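Local structure of 1-carboxybiuret hydrolase subunit AtzE (Pseudomonas sp., 6C62) at residues 220-223 against 224-228; 312-315 against 316-320; 322-326 against 327-331. The protein hydrolyses 1-carboxybiuret to urea-1,3-dicarboxylate and ammonia, a step in the bacterial breakdown of atrazine. All blocks are in the same frame, centred on the assembly; numbering follows the deposited sequence.

Interaction 1. Residues 220-223 against 224-228; sequences ALAY and DAMQG
Asp224 N donates to Ala220 O (2.9 Å, N-H...O 168°) and Ala225 N to Leu221 O (3.1 Å), the i-to-i+4 pattern of an alpha-helix in the last turns of helix 216-226. Toward the C-terminal end the pattern frays: Met226 N still reaches Ala222 O, but Tyr223 O receives only weak bonds, from Met226 N and Gln227 N. Gln227 is the first residue to abandon helical angles, and the chain leaves the helix in an extended run to Gly228, whose phi of 143° suits a residue without a side chain. On one flank Met226, bent at its thioether end, brings CE back to Ala222 CB (4.3 Å); beyond it lie strand 165-170 and helix 102-109, so this flank faces the core of the amidase fold. Another flank carries the Tyr223 ring, over one face of which the extended Gln227 side chain lies, ring and amide planes 18° apart. Gln227 CG makes a CH-pi contact 4.0 Å from the ring centroid. Gln227 OE1 accepts from Gln242 N, while Asp224 is gripped by Ser244 OG and Val245 N. Gln227 NE2 makes a weak bond to Asp224 OD1 and stands 3.3 Å above the Tyr223 ring plane, offset toward the rim.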
ATOM      1  N   ALA A 220       5.638  17.577 -25.337  1.00 13.67           N
ATOM      2  CA  ALA A 220       5.831  18.611 -24.303  1.00 12.93           C
ATOM      3  C   ALA A 220       4.599  19.466 -24.138  1.00 12.25           C
ATOM      4  O   ALA A 220       4.187  19.760 -23.005  1.00 11.03           O
ATOM      5  CB  ALA A 220       7.064  19.474 -24.595  1.00 14.05           C
ATOM      6  N   LEU A 221       3.996  19.848 -25.273  1.00 13.44           N
ATOM      7  CA  LEU A 221       2.789  20.711 -25.252  1.00 13.78           C
ATOM      8  C   LEU A 221       1.622  19.985 -24.584  1.00 12.73           C
ATOM      9  O   LEU A 221       0.913  20.591 -23.799  1.00 12.43           O
ATOM     10  CB  LEU A 221       2.330  21.132 -26.680  1.00 15.27           C
ATOM     11  CG  LEU A 221       3.250  22.152 -27.353  1.00 16.48           C
ATOM     12  CD1 LEU A 221       3.057  22.100 -28.834  1.00 19.15           C
ATOM     13  CD2 LEU A 221       3.007  23.542 -26.861  1.00 17.56           C
ATOM     14  N   ALA A 222       1.450  18.690 -24.906  1.00 12.72           N
ATOM     15  CA  ALA A 222       0.311  17.921 -24.384  1.00 12.49           C
ATOM     16  C   ALA A 222       0.519  17.661 -22.893  1.00 11.65           C
ATOM     17  O   ALA A 222      -0.383  17.818 -22.086  1.00 11.74           O
ATOM     18  CB  ALA A 222       0.183  16.636 -25.158  1.00 12.32           C
ATOM     19  N   TYR A 223       1.742  17.262 -22.550  1.00 12.62           N
ATOM     20  CA  TYR A 223       2.147  17.072 -21.148  1.00 12.10           C
ATOM     21  C   TYR A 223       1.907  18.341 -20.323  1.00 12.69           C
ATOM     22  O   TYR A 223       1.243  18.290 -19.300  1.00 13.91           O
ATOM     23  CB  TYR A 223       3.590  16.620 -21.086  1.00 11.61           C
ATOM     24  CG  TYR A 223       4.235  16.611 -19.733  1.00 10.96           C
ATOM     25  CD1 TYR A 223       3.672  15.926 -18.684  1.00 11.93           C
ATOM     26  CD2 TYR A 223       5.405  17.317 -19.496  1.00 11.06           C
ATOM     27  CE1 TYR A 223       4.275  15.924 -17.412  1.00 11.28           C
ATOM     28  CE2 TYR A 223       6.061  17.274 -18.279  1.00 11.42           C
ATOM     29  CZ  TYR A 223       5.453  16.594 -17.211  1.00 12.04           C
ATOM     30  OH  TYR A 223       6.027  16.603 -15.985  1.00 11.75           O
ATOM     31  N   ASP A 224       2.371  19.487 -20.784  1.00 13.33           N
ATOM     32  CA  ASP A 224       2.085  20.762 -20.038  1.00 14.39           C
ATOM     33  C   ASP A 224       0.600  21.077 -19.854  1.00 13.30           C
ATOM     34  O   ASP A 224       0.160  21.380 -18.744  1.00 12.34           O
ATOM     35  CB  ASP A 224       2.799  21.954 -20.655  1.00 15.83           C
ATOM     36  CG  ASP A 224       4.334  21.945 -20.361  1.00 20.91           C
ATOM     37  OD1 ASP A 224       4.892  20.908 -19.774  1.00 21.01           O
ATOM     38  OD2 ASP A 224       4.993  22.957 -20.777  1.00 19.71           O
ATOM     39  N   ALA A 225      -0.184  20.837 -20.888  1.00 12.71           N
ATOM     40  CA  ALA A 225      -1.626  21.016 -20.816  1.00 12.45           C
ATOM     41  C   ALA A 225      -2.326  20.117 -19.790  1.00 12.41           C
ATOM     42  O   ALA A 225      -3.329  20.543 -19.170  1.00 11.30           O
ATOM     43  CB  ALA A 225      -2.229  20.803 -22.216  1.00 12.81           C
ATOM     44  N   MET A 226      -1.794  18.910 -19.616  1.00 11.87           N
ATOM     45  CA  MET A 226      -2.403  17.886 -18.771  1.00 12.92           C
ATOM     46  C   MET A 226      -1.968  17.914 -17.260  1.00 12.56           C
ATOM     47  O   MET A 226      -2.599  17.346 -16.398  1.00 12.13           O
ATOM     48  CB  MET A 226      -2.054  16.532 -19.382  1.00 12.52           C
ATOM     49  CG  MET A 226      -2.829  16.301 -20.645  1.00 13.80           C
ATOM     50  SD  MET A 226      -2.733  14.561 -21.192  1.00 14.89           S
ATOM     51  CE  MET A 226      -1.032  14.462 -21.695  1.00 12.42           C
ATOM     52  N   GLN A 227      -0.886  18.605 -16.995  1.00 13.97           N
ATOM     53  CA  GLN A 227      -0.294  18.656 -15.653  1.00 15.00           C
ATOM     54  C   GLN A 227      -1.161  19.389 -14.647  1.00 17.93           C
ATOM     55  O   GLN A 227      -1.893  20.298 -15.022  1.00 18.72           O
ATOM     56  CB  GLN A 227       1.028  19.390 -15.688  1.00 15.21           C
ATOM     57  CG  GLN A 227       2.239  18.606 -16.162  1.00 13.83           C
ATOM     58  CD  GLN A 227       3.509  19.379 -15.835  1.00 14.71           C
ATOM     59  OE1 GLN A 227       3.774  19.614 -14.677  1.00 13.96           O
ATOM     60  NE2 GLN A 227       4.276  19.783 -16.861  1.00 14.17           N
ATOM     61  N   GLY A 228      -1.064  19.000 -13.377  1.00 18.40           N
ATOM     62  CA  GLY A 228      -1.741  19.716 -12.315  1.00 19.05           C
ATOM     63  C   GLY A 228      -2.261  18.751 -11.267  1.00 19.78           C
ATOM     64  O   GLY A 228      -2.706  17.640 -11.610  1.00 20.73           O
TER

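Interaction 2. Residues 312-315 against 316-320; sequences LHLD and DLRIR
Leu317 N donates to His313 O (2.9 Å, N-H...O 156°), the first backbone bond of helix 314-319. Arg318 N donates in turn to Leu314 O; the next bond in the series, Ile319 N to Asp315 O, is stretched to 3.4 Å and weak. Van der Waals contact joins Leu314 to Arg318, one turn on. The anti CG of Leu314 (chi1 180°) carries its branches back to Arg318, and CD2 sits over one face of the guanidinium, 3.7 Å from Arg318 NH2. Polar contact runs through two waters. One accepts from Arg318 NH1 in the guanidinium plane and donates to Asp315 OD1, linking two charged groups whose nearest atoms, OD1 and NH1, are 4.3 Å apart, too far for a salt bridge. The other lies at the His313 ring edge, 2.7 Å from ND1, and donates to Asp316 OD2. Arg318 also has partners beyond this helix: NE bonds to the backbone of a chain of another protein, and NH2 makes a salt bridge to an acidic side chain on a chain of another protein. His313 occupies the N-cap position, its ring meeting those of Phe123 and Phe332. The whole is a short alpha-helix, 314-319, set at a subunit interface and opened by an N-cap histidine.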
ATOM      1  N   LEU A 312      -8.944  -7.588  -9.718  1.00 11.52           N
ATOM      2  CA  LEU A 312      -9.856  -6.535 -10.122  1.00 12.85           C
ATOM      3  C   LEU A 312     -11.065  -7.080 -10.886  1.00 12.69           C
ATOM      4  O   LEU A 312     -12.111  -6.478 -10.835  1.00 10.34           O
ATOM      5  CB  LEU A 312      -9.172  -5.551 -11.046  1.00 14.13           C
ATOM      6  CG  LEU A 312      -9.773  -4.149 -11.222  1.00 16.94           C
ATOM      7  CD1 LEU A 312      -9.648  -3.381  -9.923  1.00 17.77           C
ATOM      8  CD2 LEU A 312      -8.995  -3.433 -12.323  1.00 17.81           C
ATOM      9  N   HIS A 313     -10.874  -8.166 -11.640  1.00 11.46           N
ATOM     10  CA  HIS A 313     -11.930  -8.725 -12.503  1.00 11.03           C
ATOM     11  C   HIS A 313     -12.486 -10.038 -11.936  1.00 10.92           C
ATOM     12  O   HIS A 313     -13.122 -10.822 -12.649  1.00  9.01           O
ATOM     13  CB  HIS A 313     -11.324  -8.986 -13.881  1.00 11.45           C
ATOM     14  CG  HIS A 313     -10.913  -7.740 -14.589  1.00 12.06           C
ATOM     15  ND1 HIS A 313     -11.829  -6.891 -15.145  1.00 11.02           N
ATOM     16  CD2 HIS A 313      -9.702  -7.180 -14.787  1.00 12.11           C
ATOM     17  CE1 HIS A 313     -11.203  -5.870 -15.691  1.00 12.89           C
ATOM     18  NE2 HIS A 313      -9.909  -5.998 -15.465  1.00 12.03           N
ATOM     19  N   LEU A 314     -12.286 -10.288 -10.643  1.00 11.91           N
ATOM     20  CA  LEU A 314     -12.650 -11.583 -10.093  1.00 14.03           C
ATOM     21  C   LEU A 314     -14.154 -11.911 -10.238  1.00 14.00           C
ATOM     22  O   LEU A 314     -14.516 -13.056 -10.550  1.00 11.74           O
ATOM     23  CB  LEU A 314     -12.203 -11.687  -8.648  1.00 15.18           C
ATOM     24  CG  LEU A 314     -12.520 -12.997  -7.934  1.00 16.82           C
ATOM     25  CD1 LEU A 314     -11.942 -14.208  -8.658  1.00 17.35           C
ATOM     26  CD2 LEU A 314     -11.952 -12.908  -6.506  1.00 17.02           C
ATOM     27  N   ASP A 315     -15.007 -10.911 -10.022  1.00 14.10           N
ATOM     28  CA  ASP A 315     -16.450 -11.132 -10.058  1.00 18.23           C
ATOM     29  C   ASP A 315     -16.878 -11.588 -11.436  1.00 17.62           C
ATOM     30  O   ASP A 315     -17.672 -12.527 -11.536  1.00 17.94           O
ATOM     31  CB  ASP A 315     -17.266  -9.867  -9.758  1.00 23.55           C
ATOM     32  CG  ASP A 315     -17.143  -9.367  -8.304  1.00 36.81           C
ATOM     33  OD1 ASP A 315     -17.145 -10.224  -7.363  1.00 43.08           O
ATOM     34  OD2 ASP A 315     -17.068  -8.091  -8.105  1.00 47.03           O
ATOM     35  N   ASP A 316     -16.350 -10.944 -12.483  1.00 15.66           N
ATOM     36  CA  ASP A 316     -16.587 -11.369 -13.844  1.00 15.55           C
ATOM     37  C   ASP A 316     -15.892 -12.672 -14.223  1.00 13.53           C
ATOM     38  O   ASP A 316     -16.446 -13.469 -14.992  1.00 12.36           O
ATOM     39  CB  ASP A 316     -16.202 -10.261 -14.820  1.00 16.80           C
ATOM     40  CG  ASP A 316     -17.224  -9.107 -14.795  1.00 22.22           C
ATOM     41  OD1 ASP A 316     -18.426  -9.397 -14.604  1.00 21.91           O
ATOM     42  OD2 ASP A 316     -16.841  -7.901 -14.985  1.00 26.22           O
ATOM     43  N   LEU A 317     -14.723 -12.974 -13.674  1.00 12.31           N
ATOM     44  CA  LEU A 317     -14.110 -14.271 -13.952  1.00 13.03           C
ATOM     45  C   LEU A 317     -14.928 -15.408 -13.368  1.00 13.30           C
ATOM     46  O   LEU A 317     -14.859 -16.519 -13.861  1.00 13.08           O
ATOM     47  CB  LEU A 317     -12.651 -14.349 -13.448  1.00 12.82           C
ATOM     48  CG  LEU A 317     -11.624 -13.460 -14.153  1.00 13.22           C
ATOM     49  CD1 LEU A 317     -10.336 -13.332 -13.338  1.00 13.87           C
ATOM     50  CD2 LEU A 317     -11.335 -14.021 -15.521  1.00 13.87           C
ATOM     51  N   ARG A 318     -15.663 -15.147 -12.289  1.00 12.49           N
ATOM     52  CA  ARG A 318     -16.477 -16.178 -11.695  1.00 14.71           C
ATOM     53  C   ARG A 318     -17.763 -16.469 -12.543  1.00 16.76           C
ATOM     54  O   ARG A 318     -18.149 -17.575 -12.720  1.00 17.64           O
ATOM     55  CB  ARG A 318     -16.898 -15.779 -10.293  1.00 14.38           C
ATOM     56  CG  ARG A 318     -15.787 -15.882  -9.301  1.00 15.28           C
ATOM     57  CD  ARG A 318     -16.204 -15.258  -7.987  1.00 16.21           C
ATOM     58  NE  ARG A 318     -15.279 -15.670  -6.942  1.00 17.66           N
ATOM     59  CZ  ARG A 318     -15.069 -15.003  -5.808  1.00 19.67           C
ATOM     60  NH1 ARG A 318     -15.692 -13.870  -5.569  1.00 20.95           N
ATOM     61  NH2 ARG A 318     -14.189 -15.465  -4.938  1.00 19.42           N
ATOM     62  N   ILE A 319     -18.383 -15.444 -13.064  1.00 16.84           N
ATOM     63  CA  ILE A 319     -19.693 -15.589 -13.666  1.00 18.73           C
ATOM     64  C   ILE A 319     -19.672 -15.619 -15.208  1.00 18.85           C
ATOM     65  O   ILE A 319     -20.526 -16.263 -15.801  1.00 17.63           O
ATOM     66  CB  ILE A 319     -20.651 -14.455 -13.201  1.00 21.22           C
ATOM     67  CG1 ILE A 319     -20.165 -13.105 -13.714  1.00 22.16           C
ATOM     68  CG2 ILE A 319     -20.849 -14.406 -11.687  1.00 22.97           C
ATOM     69  CD1 ILE A 319     -21.149 -11.977 -13.667  1.00 27.42           C
ATOM     70  N   ARG A 320     -18.678 -14.985 -15.849  1.00 16.29           N
ATOM     71  CA  ARG A 320     -18.587 -14.944 -17.309  1.00 15.38           C
ATOM     72  C   ARG A 320     -17.200 -15.013 -17.898  1.00 12.72           C
ATOM     73  O   ARG A 320     -16.778 -14.207 -18.763  1.00 11.83           O
ATOM     74  CB  ARG A 320     -19.332 -13.702 -17.844  1.00 16.72           C
ATOM     75  CG  ARG A 320     -18.743 -12.391 -17.356  1.00 17.04           C
ATOM     76  CD  ARG A 320     -19.693 -11.213 -17.531  1.00 18.08           C
ATOM     77  NE  ARG A 320     -20.026 -10.964 -18.920  1.00 19.17           N
ATOM     78  CZ  ARG A 320     -20.659  -9.885 -19.352  1.00 20.59           C
ATOM     79  NH1 ARG A 320     -21.059  -8.950 -18.502  1.00 20.38           N
ATOM     80  NH2 ARG A 320     -20.919  -9.773 -20.652  1.00 23.57           N
TER
HETATM   81  O   HOH W   1     -14.516  -7.107 -14.947  1.00 20.72           O
HETATM   82  O   HOH W   2     -17.878 -12.591  -6.876  1.00 31.01           O

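Interaction 3. Residues 322-326 against 327-331; sequences QDFEP and LSVDR
Glu325 meets the following turn with both its backbone and its side chain. Its carbonyl O accepts two amide protons, from residues i+3 and i+4, the pattern of a turn that leads into a helix start. Val329 N, at 2.9 Å, approaches with a C=O...N angle of 176°, nearly in line with the carbonyl, whereas Ser328 N comes from above the carbonyl plane, 53° out of it, with a straighter N-H...O path. The carboxylate curls over the same turn: CG stands opposite the backbone N (chi1 165°) and the chain bends at chi2, which brings OE2 to 3.0 Å from Leu327 N. This bond uses the anti lone pair of OE2. The chi1 setting also puts Glu325 CG 3.3 Å from Ser328 OG. On the apolar side Val329 CG2 packs on Phe324 CB (3.5 Å), the two side chains crossing at about a right angle.

Water extends this shell. One molecule donates to Ser328 OG at 2.6 Å and weakly to Glu325 O. Two others donate to Pro326 O; of these, one accepts from Asp330 N and the other also donates to Asp330 OD2. Ser328 holds the N-cap position, yet its side chain makes no capping bond; it lies about 10 Å from the side chain of Ser150, a probable charge-relay residue.

Farther out, Thr132 OG1 bonds to Glu325 OE2 and Glu122 OE1 accepts from Glu325 N, fixing the glutamate at both ends. Asp330 OD1 forms a salt bridge to a basic side chain on a chain of another protein, and Arg331 makes a cation-pi contact with Tyr125. The turn thus delivers the chain into helix 329-336, with Phe324 and Val329 lying against helix 314-319 and Leu327 on helix 393-396.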
ATOM      1  N   GLN A 322     -16.001 -16.853 -20.154  1.00 15.06           N
ATOM      2  CA  GLN A 322     -16.043 -17.016 -21.611  1.00 16.92           C
ATOM      3  C   GLN A 322     -16.163 -15.703 -22.390  1.00 15.72           C
ATOM      4  O   GLN A 322     -15.917 -15.665 -23.614  1.00 15.33           O
ATOM      5  CB  GLN A 322     -17.207 -17.964 -22.008  1.00 17.51           C
ATOM      6  CG  GLN A 322     -18.586 -17.336 -21.905  1.00 18.57           C
ATOM      7  CD  GLN A 322     -19.208 -17.284 -20.515  1.00 21.12           C
ATOM      8  OE1 GLN A 322     -18.643 -17.703 -19.478  1.00 23.47           O
ATOM      9  NE2 GLN A 322     -20.382 -16.749 -20.476  1.00 24.37           N
ATOM     10  N   ASP A 323     -16.567 -14.634 -21.711  1.00 16.51           N
ATOM     11  CA  ASP A 323     -16.632 -13.304 -22.317  1.00 14.15           C
ATOM     12  C   ASP A 323     -15.357 -12.499 -22.292  1.00 13.48           C
ATOM     13  O   ASP A 323     -15.317 -11.432 -22.910  1.00 12.38           O
ATOM     14  CB  ASP A 323     -17.739 -12.545 -21.658  1.00 16.29           C
ATOM     15  CG  ASP A 323     -19.146 -13.111 -21.990  1.00 19.24           C
ATOM     16  OD1 ASP A 323     -19.292 -13.915 -22.940  1.00 22.73           O
ATOM     17  OD2 ASP A 323     -20.093 -12.722 -21.305  1.00 21.74           O
ATOM     18  N   PHE A 324     -14.297 -13.014 -21.655  1.00 13.32           N
ATOM     19  CA  PHE A 324     -12.996 -12.354 -21.725  1.00 13.13           C
ATOM     20  C   PHE A 324     -12.285 -12.665 -23.051  1.00 16.63           C
ATOM     21  O   PHE A 324     -12.617 -13.632 -23.737  1.00 14.80           O
ATOM     22  CB  PHE A 324     -12.097 -12.794 -20.541  1.00 12.42           C
ATOM     23  CG  PHE A 324     -12.467 -12.201 -19.215  1.00 12.74           C
ATOM     24  CD1 PHE A 324     -13.609 -12.595 -18.542  1.00 13.04           C
ATOM     25  CD2 PHE A 324     -11.671 -11.192 -18.646  1.00 12.35           C
ATOM     26  CE1 PHE A 324     -13.913 -12.061 -17.311  1.00 14.17           C
ATOM     27  CE2 PHE A 324     -11.982 -10.689 -17.405  1.00 12.60           C
ATOM     28  CZ  PHE A 324     -13.083 -11.094 -16.747  1.00 13.17           C
ATOM     29  N   GLU A 325     -11.247 -11.880 -23.329  1.00 15.71           N
ATOM     30  CA  GLU A 325     -10.238 -12.128 -24.369  1.00 17.99           C
ATOM     31  C   GLU A 325      -9.570 -13.482 -24.133  1.00 16.39           C
ATOM     32  O   GLU A 325      -8.891 -13.671 -23.119  1.00 14.43           O
ATOM     33  CB  GLU A 325      -9.200 -10.992 -24.306  1.00 17.57           C
ATOM     34  CG  GLU A 325      -7.889 -11.216 -25.042  1.00 22.38           C
ATOM     35  CD  GLU A 325      -8.113 -11.370 -26.537  1.00 22.81           C
ATOM     36  OE1 GLU A 325      -8.386 -10.328 -27.165  1.00 21.38           O
ATOM     37  OE2 GLU A 325      -8.043 -12.533 -27.023  1.00 25.23           O
ATOM     38  N   PRO A 326      -9.781 -14.445 -25.053  1.00 18.20           N
ATOM     39  CA  PRO A 326      -9.150 -15.807 -24.827  1.00 18.28           C
ATOM     40  C   PRO A 326      -7.637 -15.790 -24.748  1.00 19.60           C
ATOM     41  O   PRO A 326      -7.072 -16.630 -24.087  1.00 20.36           O
ATOM     42  CB  PRO A 326      -9.699 -16.658 -25.996  1.00 18.35           C
ATOM     43  CG  PRO A 326     -11.022 -15.994 -26.284  1.00 18.45           C
ATOM     44  CD  PRO A 326     -10.725 -14.487 -26.185  1.00 18.15           C
ATOM     45  N   LEU A 327      -6.964 -14.798 -25.342  1.00 20.51           N
ATOM     46  CA  LEU A 327      -5.484 -14.710 -25.214  1.00 20.84           C
ATOM     47  C   LEU A 327      -4.967 -14.249 -23.881  1.00 19.00           C
ATOM     48  O   LEU A 327      -3.784 -14.309 -23.646  1.00 22.18           O
ATOM     49  CB  LEU A 327      -4.913 -13.789 -26.294  1.00 23.82           C
ATOM     50  CG  LEU A 327      -5.124 -14.369 -27.736  1.00 28.66           C
ATOM     51  CD1 LEU A 327      -4.619 -13.390 -28.805  1.00 29.10           C
ATOM     52  CD2 LEU A 327      -4.456 -15.765 -27.897  1.00 28.26           C
ATOM     53  N   SER A 328      -5.804 -13.711 -23.019  1.00 15.76           N
ATOM     54  CA  SER A 328      -5.298 -13.245 -21.735  1.00 15.59           C
ATOM     55  C   SER A 328      -6.089 -13.736 -20.566  1.00 14.42           C
ATOM     56  O   SER A 328      -5.668 -13.568 -19.464  1.00 13.44           O
ATOM     57  CB  SER A 328      -5.220 -11.704 -21.732  1.00 15.99           C
ATOM     58  OG  SER A 328      -6.520 -11.192 -22.007  1.00 15.98           O
ATOM     59  N   VAL A 329      -7.268 -14.317 -20.769  1.00 14.56           N
ATOM     60  CA  VAL A 329      -8.075 -14.721 -19.638  1.00 14.18           C
ATOM     61  C   VAL A 329      -7.346 -15.717 -18.702  1.00 13.81           C
ATOM     62  O   VAL A 329      -7.502 -15.638 -17.483  1.00 11.05           O
ATOM     63  CB  VAL A 329      -9.425 -15.280 -20.071  1.00 14.01           C
ATOM     64  CG1 VAL A 329      -9.274 -16.634 -20.737  1.00 14.42           C
ATOM     65  CG2 VAL A 329     -10.352 -15.335 -18.902  1.00 14.41           C
ATOM     66  N   ASP A 330      -6.554 -16.632 -19.274  1.00 13.22           N
ATOM     67  CA  ASP A 330      -5.806 -17.588 -18.465  1.00 14.66           C
ATOM     68  C   ASP A 330      -4.663 -16.941 -17.691  1.00 14.40           C
ATOM     69  O   ASP A 330      -4.301 -17.430 -16.604  1.00 12.22           O
ATOM     70  CB  ASP A 330      -5.304 -18.776 -19.260  1.00 16.61           C
ATOM     71  CG  ASP A 330      -6.470 -19.475 -20.038  1.00 19.28           C
ATOM     72  OD1 ASP A 330      -7.566 -19.540 -19.408  1.00 22.01           O
ATOM     73  OD2 ASP A 330      -6.290 -19.849 -21.258  1.00 23.10           O
ATOM     74  N   ARG A 331      -4.188 -15.793 -18.179  1.00 12.32           N
ATOM     75  CA  ARG A 331      -3.194 -15.024 -17.455  1.00 12.81           C
ATOM     76  C   ARG A 331      -3.825 -14.290 -16.288  1.00 12.66           C
ATOM     77  O   ARG A 331      -3.219 -14.189 -15.247  1.00 11.05           O
ATOM     78  CB  ARG A 331      -2.499 -14.036 -18.398  1.00 14.41           C
ATOM     79  CG  ARG A 331      -1.894 -14.759 -19.637  1.00 16.97           C
ATOM     80  CD  ARG A 331      -1.021 -13.850 -20.464  1.00 17.99           C
ATOM     81  NE  ARG A 331       0.097 -13.332 -19.646  1.00 19.30           N
ATOM     82  CZ  ARG A 331       0.799 -12.240 -19.927  1.00 19.89           C
ATOM     83  NH1 ARG A 331       0.441 -11.481 -20.966  1.00 20.16           N
ATOM     84  NH2 ARG A 331       1.819 -11.890 -19.153  1.00 19.30           N
TER
HETATM   85  O   HOH W   3      -8.714 -11.366 -20.681  1.00 28.34           O
HETATM   86  O   HOH W   4      -5.338 -16.669 -21.891  1.00 21.26           O
HETATM   87  O   HOH W   5      -7.909 -19.092 -23.338  1.00 26.22           O

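How the interactions relate
Along the chain the three contacts are in series, none nested in or crossing another, and each closes only a local turn. Interaction 1 finishes helix 216-226, beside strand 165-170 of the large mixed sheet. Interaction 2, centred about 36 Å from it, forms helix 314-319, directly after the long helix 294-312. Interaction 3 then turns the chain into helix 329-336. Interactions 2 and 3 touch, their centres about 11 Å apart: Leu317 CD2 lies 3.6 Å from Phe324 CZ and 3.8 Å from Val329 CG2, an apolar join between two successive helices. Interaction 1 lies across the chain's centre from interaction 3, with about 26 Å between nearest atoms.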